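PDB 4QMK: type III secretion system effector protein ExoU from Pseudomonas fluorescens, which probably hydrolyses membrane phospholipids as a patatin-like phospholipase, with a phosphatidylinositol 4,5-bisphosphate-binding domain that mediates its localisation to the plasma membrane. Local coordinates for residues A[105-110]-A[272-277]; A[166-171]-A[262-267]. All coordinates share one frame; numbering follows the deposited sequence.

Overall arrangement
Followed from the N terminus, the chain leaves strand 99-103 of the mixed sheet, turns into helix 107-114 and there supplies the first half of contact 1. It then runs through several helices, one of which, helix 166-173, begins contact 2, before returning through strands 242-251 and 254-260. The loop after the latter strand closes contact 2 around 90 intervening residues. Helix 270-278 follows and closes contact 1 around 161, with contact 2 nested inside. Their centres lie about 14 Å apart, yet the contacts touch where I276 CG2 packs on L170 CD1 at 4.1 Å. Together they tie three helices and a post-strand loop to the edge of the patatin-like core.

Contact 1: A[105-110]-A[272-277]; sequences AGAICA and RAALIS
The methyl of A274 lies over one face of the peptide plane that joins A107 to I108, almost straight above the nitrogen, with CB of A274 4.2 Å from N of I108. This peptide is the flat group that a side chain covers most directly; the other meeting surfaces are mainly methyls and a hydroxymethyl. CB of A107 points back at helix 270-278 and settles between two residues one turn apart. CB of A107 is 4.1 Å from CB of A274. CB of A107 is also 3.9 Å from CB of S277. The hydroxyl comes nearer still, with A107 CB 3.6 Å from S277 OG. Because OG stands anti to the backbone N of its own residue (chi1 174°), it extends towards helix 107-114 and the turn before it. There it lies within hydrogen-bonding distance of two carbonyl oxygens, of T246, the stronger partner, and of S104, which its single proton can serve only by sharing or alternating. S104, at the centre of the GxSxG pattern, is probably the nucleophile, as in other patatin-like enzymes.

With alanines and a serine at the closest points, and I108 meeting the other helix through its backbone N, CA of A107 and CA of A274 come within 5.1 Å. I245 of strand 242-251 touches A107, A274 and S277, and I188 of helix 183-201 covers both A274 and I108. Small side chains thus let a helix lie hard against the start of the one that follows the probable nucleophile elbow. Chemically, the two halves meet by van der Waals contact alone. The S104 link, the weaker claim on the buried hydroxyl's proton, would be consistent with S277 helping to steady the main chain of the probable nucleophile.

Contact 2: A[166-171]-A[262-267]; sequences ISQLLL and ANLTPD
Q168 sends its CG off beside its backbone N and opposite its carbonyl carbon (chi1 -75°), then runs on extended, which carries the terminal amide from the flank of helix 166-173 to the main chain of L264. NE2 of Q168 donates a hydrogen bond to the carbonyl oxygen of L264 at 3.2 Å. The bond is fairly straight, with an angle of 159° at the hydrogen. It arrives in the plane of the carbonyl on one of the lone pairs, with a C=O...N angle of 121°, and the acceptor also lies close to the plane of the amide, so donor and acceptor are both well oriented.

The side chain of L264 crosses that of Q168 at about a right angle, bringing its CD2 to 3.6 Å from NE2 of Q168. One methyl thus lies beside the amide nitrogen that is hydrogen-bonded to the leucine's own carbonyl. In the adjacent residue on each segment, T265 presents its CG2, which stands beside its backbone N, to S167. CG2 of T265 is 3.8 Å from OG of S167 and nearly as close to its CB. The serine hydroxyl has its polar partner in the carbonyl of V259, on strand 254-260, and OG1 of T265 is hydrogen-bonded to the carbonyl of N261.

The contact joins a helix of the patatin-like region to the loop leading from strand 254-260 to helix 270-278, and F260 packs against both S167 and T265. OE1 of Q168 accepts weak hydrogen bonds from the backbone N of G164 and of N165. These bonds, though weak at the oxygen, agree with the modelled orientation of the amide, and this one glutamine links the main chain of G164 and N165 to that of L264.

Contact 1: A[105-110]-A[272-277]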
loop_
_atom_site.group_PDB
_atom_site.type_symbol
_atom_site.label_atom_id
_atom_site.label_comp_id
_atom_site.label_asym_id
_atom_site.label_seq_id
_atom_site.Cartn_x
_atom_site.Cartn_y
_atom_site.Cartn_z
ATOM N N ALA A 105 -12.448 -7.139 22.145
ATOM C CA ALA A 105 -13.769 -7.477 21.592
ATOM C C ALA A 105 -14.730 -6.282 21.424
ATOM O O ALA A 105 -15.861 -6.453 20.974
ATOM C CB ALA A 105 -14.403 -8.588 22.417
ATOM N N GLY A 106 -14.286 -5.080 21.814
ATOM C CA GLY A 106 -15.072 -3.827 21.662
ATOM C C GLY A 106 -14.865 -3.253 20.279
ATOM O O GLY A 106 -15.485 -2.251 19.880
ATOM N N ALA A 107 -13.962 -3.869 19.546
ATOM C CA ALA A 107 -13.707 -3.460 18.216
ATOM C C ALA A 107 -14.961 -3.617 17.325
ATOM O O ALA A 107 -15.299 -2.722 16.542
ATOM C CB ALA A 107 -12.495 -4.207 17.662
ATOM N N ILE A 108 -15.638 -4.726 17.476
ATOM C CA ILE A 108 -16.882 -5.003 16.752
ATOM C C ILE A 108 -17.879 -3.856 16.895
ATOM O O ILE A 108 -18.359 -3.279 15.902
ATOM C CB ILE A 108 -17.588 -6.219 17.343
ATOM C CG1 ILE A 108 -16.724 -7.459 17.249
ATOM C CG2 ILE A 108 -18.933 -6.447 16.655
ATOM C CD1 ILE A 108 -17.301 -8.621 18.035
ATOM N N CYS A 109 -18.151 -3.516 18.141
ATOM C CA CYS A 109 -19.076 -2.497 18.466
ATOM C C CYS A 109 -18.569 -1.180 17.896
ATOM O O CYS A 109 -19.302 -0.459 17.200
ATOM C CB CYS A 109 -19.279 -2.593 19.991
ATOM S SG CYS A 109 -19.562 -4.253 20.680
ATOM N N ALA A 110 -17.292 -0.872 18.113
ATOM C CA ALA A 110 -16.755 0.347 17.619
ATOM C C ALA A 110 -16.955 0.438 16.122
ATOM O O ALA A 110 -17.330 1.474 15.621
ATOM C CB ALA A 110 -15.302 0.443 17.943
ATOM N N ARG A 272 -12.177 -7.309 9.128
ATOM C CA ARG A 272 -10.995 -8.131 9.309
ATOM C C ARG A 272 -10.183 -7.587 10.506
ATOM O O ARG A 272 -9.718 -8.375 11.342
ATOM C CB ARG A 272 -10.218 -8.159 7.980
ATOM C CG ARG A 272 -8.912 -8.948 7.909
ATOM C CD ARG A 272 -8.949 -10.308 8.584
ATOM N NE ARG A 272 -9.827 -11.250 7.915
ATOM C CZ ARG A 272 -9.472 -12.085 6.945
ATOM N NH1 ARG A 272 -8.240 -12.129 6.470
ATOM N NH2 ARG A 272 -10.390 -12.882 6.446
ATOM N N ALA A 273 -10.060 -6.251 10.616
ATOM C CA ALA A 273 -9.331 -5.615 11.704
ATOM C C ALA A 273 -9.912 -5.979 13.037
ATOM O O ALA A 273 -9.174 -6.180 14.017
ATOM C CB ALA A 273 -9.399 -4.108 11.575
ATOM N N ALA A 274 -11.244 -5.971 13.085
ATOM C CA ALA A 274 -11.990 -6.256 14.300
ATOM C C ALA A 274 -11.888 -7.722 14.688
ATOM O O ALA A 274 -11.871 -8.058 15.870
ATOM C CB ALA A 274 -13.459 -5.894 14.104
ATOM N N LEU A 275 -11.855 -8.601 13.697
ATOM C CA LEU A 275 -11.717 -10.001 13.974
ATOM C C LEU A 275 -10.353 -10.241 14.619
ATOM O O LEU A 275 -10.243 -10.994 15.599
ATOM C CB LEU A 275 -11.826 -10.802 12.682
ATOM C CG LEU A 275 -11.502 -12.302 12.760
ATOM C CD1 LEU A 275 -12.629 -13.057 13.460
ATOM C CD2 LEU A 275 -11.348 -12.829 11.339
ATOM N N ILE A 276 -9.321 -9.628 14.022
ATOM C CA ILE A 276 -7.934 -9.797 14.469
ATOM C C ILE A 276 -7.862 -9.288 15.890
ATOM O O ILE A 276 -7.310 -9.926 16.801
ATOM C CB ILE A 276 -6.952 -8.911 13.672
ATOM C CG1 ILE A 276 -7.118 -9.086 12.162
ATOM C CG2 ILE A 276 -5.509 -9.140 14.144
ATOM C CD1 ILE A 276 -6.165 -10.006 11.508
ATOM N N SER A 277 -8.442 -8.125 16.065
ATOM C CA SER A 277 -8.406 -7.490 17.334
ATOM C C SER A 277 -8.941 -8.384 18.395
ATOM O O SER A 277 -8.346 -8.543 19.432
ATOM C CB SER A 277 -9.194 -6.199 17.268
ATOM O OG SER A 277 -9.296 -5.624 18.534
#

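Contact 2: A[166-171]-A[262-267]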
loop_
_atom_site.group_PDB
_atom_site.type_symbol
_atom_site.label_atom_id
_atom_site.label_comp_id
_atom_site.label_asym_id
_atom_site.label_seq_id
_atom_site.Cartn_x
_atom_site.Cartn_y
_atom_site.Cartn_z
ATOM N N ILE A 166 2.971 -3.591 14.365
ATOM C CA ILE A 166 2.780 -4.956 13.915
ATOM C C ILE A 166 1.485 -5.116 13.102
ATOM O O ILE A 166 1.380 -6.011 12.293
ATOM C CB ILE A 166 2.852 -5.927 15.085
ATOM C CG1 ILE A 166 2.970 -7.334 14.591
ATOM C CG2 ILE A 166 1.667 -5.814 15.997
ATOM C CD1 ILE A 166 3.464 -8.203 15.722
ATOM N N SER A 167 0.523 -4.217 13.260
ATOM C CA SER A 167 -0.611 -4.194 12.333
ATOM C C SER A 167 -0.209 -4.180 10.857
ATOM O O SER A 167 -0.888 -4.751 10.007
ATOM C CB SER A 167 -1.463 -2.959 12.574
ATOM O OG SER A 167 -0.730 -1.747 12.534
ATOM N N GLN A 168 0.885 -3.523 10.533
ATOM C CA GLN A 168 1.325 -3.459 9.140
ATOM C C GLN A 168 1.727 -4.812 8.577
ATOM O O GLN A 168 1.406 -5.157 7.442
ATOM C CB GLN A 168 2.380 -2.381 8.989
ATOM C CG GLN A 168 1.706 -1.015 9.028
ATOM C CD GLN A 168 2.617 0.121 9.365
ATOM O OE1 GLN A 168 3.676 -0.061 9.950
ATOM N NE2 GLN A 168 2.189 1.308 9.039
ATOM N N LEU A 169 2.372 -5.608 9.393
ATOM C CA LEU A 169 2.664 -6.968 9.014
ATOM C C LEU A 169 1.416 -7.801 8.835
ATOM O O LEU A 169 1.328 -8.532 7.891
ATOM C CB LEU A 169 3.483 -7.648 10.073
ATOM C CG LEU A 169 4.904 -8.015 9.718
ATOM C CD1 LEU A 169 5.413 -8.999 10.764
ATOM C CD2 LEU A 169 4.941 -8.664 8.339
ATOM N N LEU A 170 0.466 -7.696 9.767
ATOM C CA LEU A 170 -0.739 -8.518 9.760
ATOM C C LEU A 170 -1.590 -8.188 8.582
ATOM O O LEU A 170 -2.171 -9.083 7.940
ATOM C CB LEU A 170 -1.528 -8.323 11.055
ATOM C CG LEU A 170 -0.743 -8.737 12.285
ATOM C CD1 LEU A 170 -1.522 -8.465 13.543
ATOM C CD2 LEU A 170 -0.394 -10.180 12.219
ATOM N N LEU A 171 -1.684 -6.893 8.299
ATOM C CA LEU A 171 -2.388 -6.427 7.115
ATOM C C LEU A 171 -1.947 -7.235 5.907
ATOM O O LEU A 171 -2.769 -7.808 5.237
ATOM C CB LEU A 171 -2.090 -4.948 6.883
ATOM C CG LEU A 171 -2.466 -4.426 5.502
ATOM C CD1 LEU A 171 -3.926 -4.681 5.260
ATOM C CD2 LEU A 171 -2.191 -2.941 5.410
ATOM N N ALA A 262 -6.753 4.870 10.217
ATOM C CA ALA A 262 -6.523 5.446 8.882
ATOM C C ALA A 262 -5.072 5.807 8.616
ATOM O O ALA A 262 -4.629 5.820 7.464
ATOM C CB ALA A 262 -7.404 6.644 8.652
ATOM N N ASN A 263 -4.324 6.081 9.670
ATOM C CA ASN A 263 -2.934 6.457 9.504
ATOM C C ASN A 263 -1.968 5.273 9.270
ATOM O O ASN A 263 -1.107 5.344 8.388
ATOM C CB ASN A 263 -2.512 7.359 10.665
ATOM C CG ASN A 263 -3.157 8.752 10.583
ATOM O OD1 ASN A 263 -3.986 9.031 9.692
ATOM N ND2 ASN A 263 -2.790 9.627 11.515
ATOM N N LEU A 264 -2.134 4.168 9.994
ATOM C CA LEU A 264 -1.240 3.007 9.826
ATOM C C LEU A 264 -1.690 1.986 8.794
ATOM O O LEU A 264 -0.852 1.298 8.182
ATOM C CB LEU A 264 -1.115 2.268 11.158
ATOM C CG LEU A 264 -0.349 2.897 12.315
ATOM C CD1 LEU A 264 -0.913 2.448 13.656
ATOM C CD2 LEU A 264 1.126 2.543 12.198
ATOM N N THR A 265 -3.015 1.833 8.648
ATOM C CA THR A 265 -3.614 0.755 7.827
ATOM C C THR A 265 -4.849 1.291 7.093
ATOM O O THR A 265 -5.927 0.709 7.167
ATOM C CB THR A 265 -4.040 -0.423 8.720
ATOM O OG1 THR A 265 -5.149 -0.041 9.575
ATOM C CG2 THR A 265 -2.909 -0.829 9.587
ATOM N N PRO A 266 -4.661 2.377 6.325
ATOM C CA PRO A 266 -5.737 3.037 5.647
ATOM C C PRO A 266 -6.594 2.131 4.789
ATOM O O PRO A 266 -7.829 2.244 4.823
ATOM C CB PRO A 266 -5.030 4.065 4.775
ATOM C CG PRO A 266 -3.643 3.560 4.589
ATOM C CD PRO A 266 -3.340 2.885 5.890
ATOM N N ASP A 267 -5.970 1.250 4.014
ATOM C CA ASP A 267 -6.713 0.427 3.078
ATOM C C ASP A 267 -7.186 -0.913 3.661
ATOM O O ASP A 267 -7.577 -1.810 2.932
ATOM C CB ASP A 267 -5.870 0.198 1.831
ATOM C CG ASP A 267 -5.474 1.514 1.128
ATOM O OD1 ASP A 267 -6.253 2.520 1.159
ATOM O OD2 ASP A 267 -4.366 1.519 0.521
#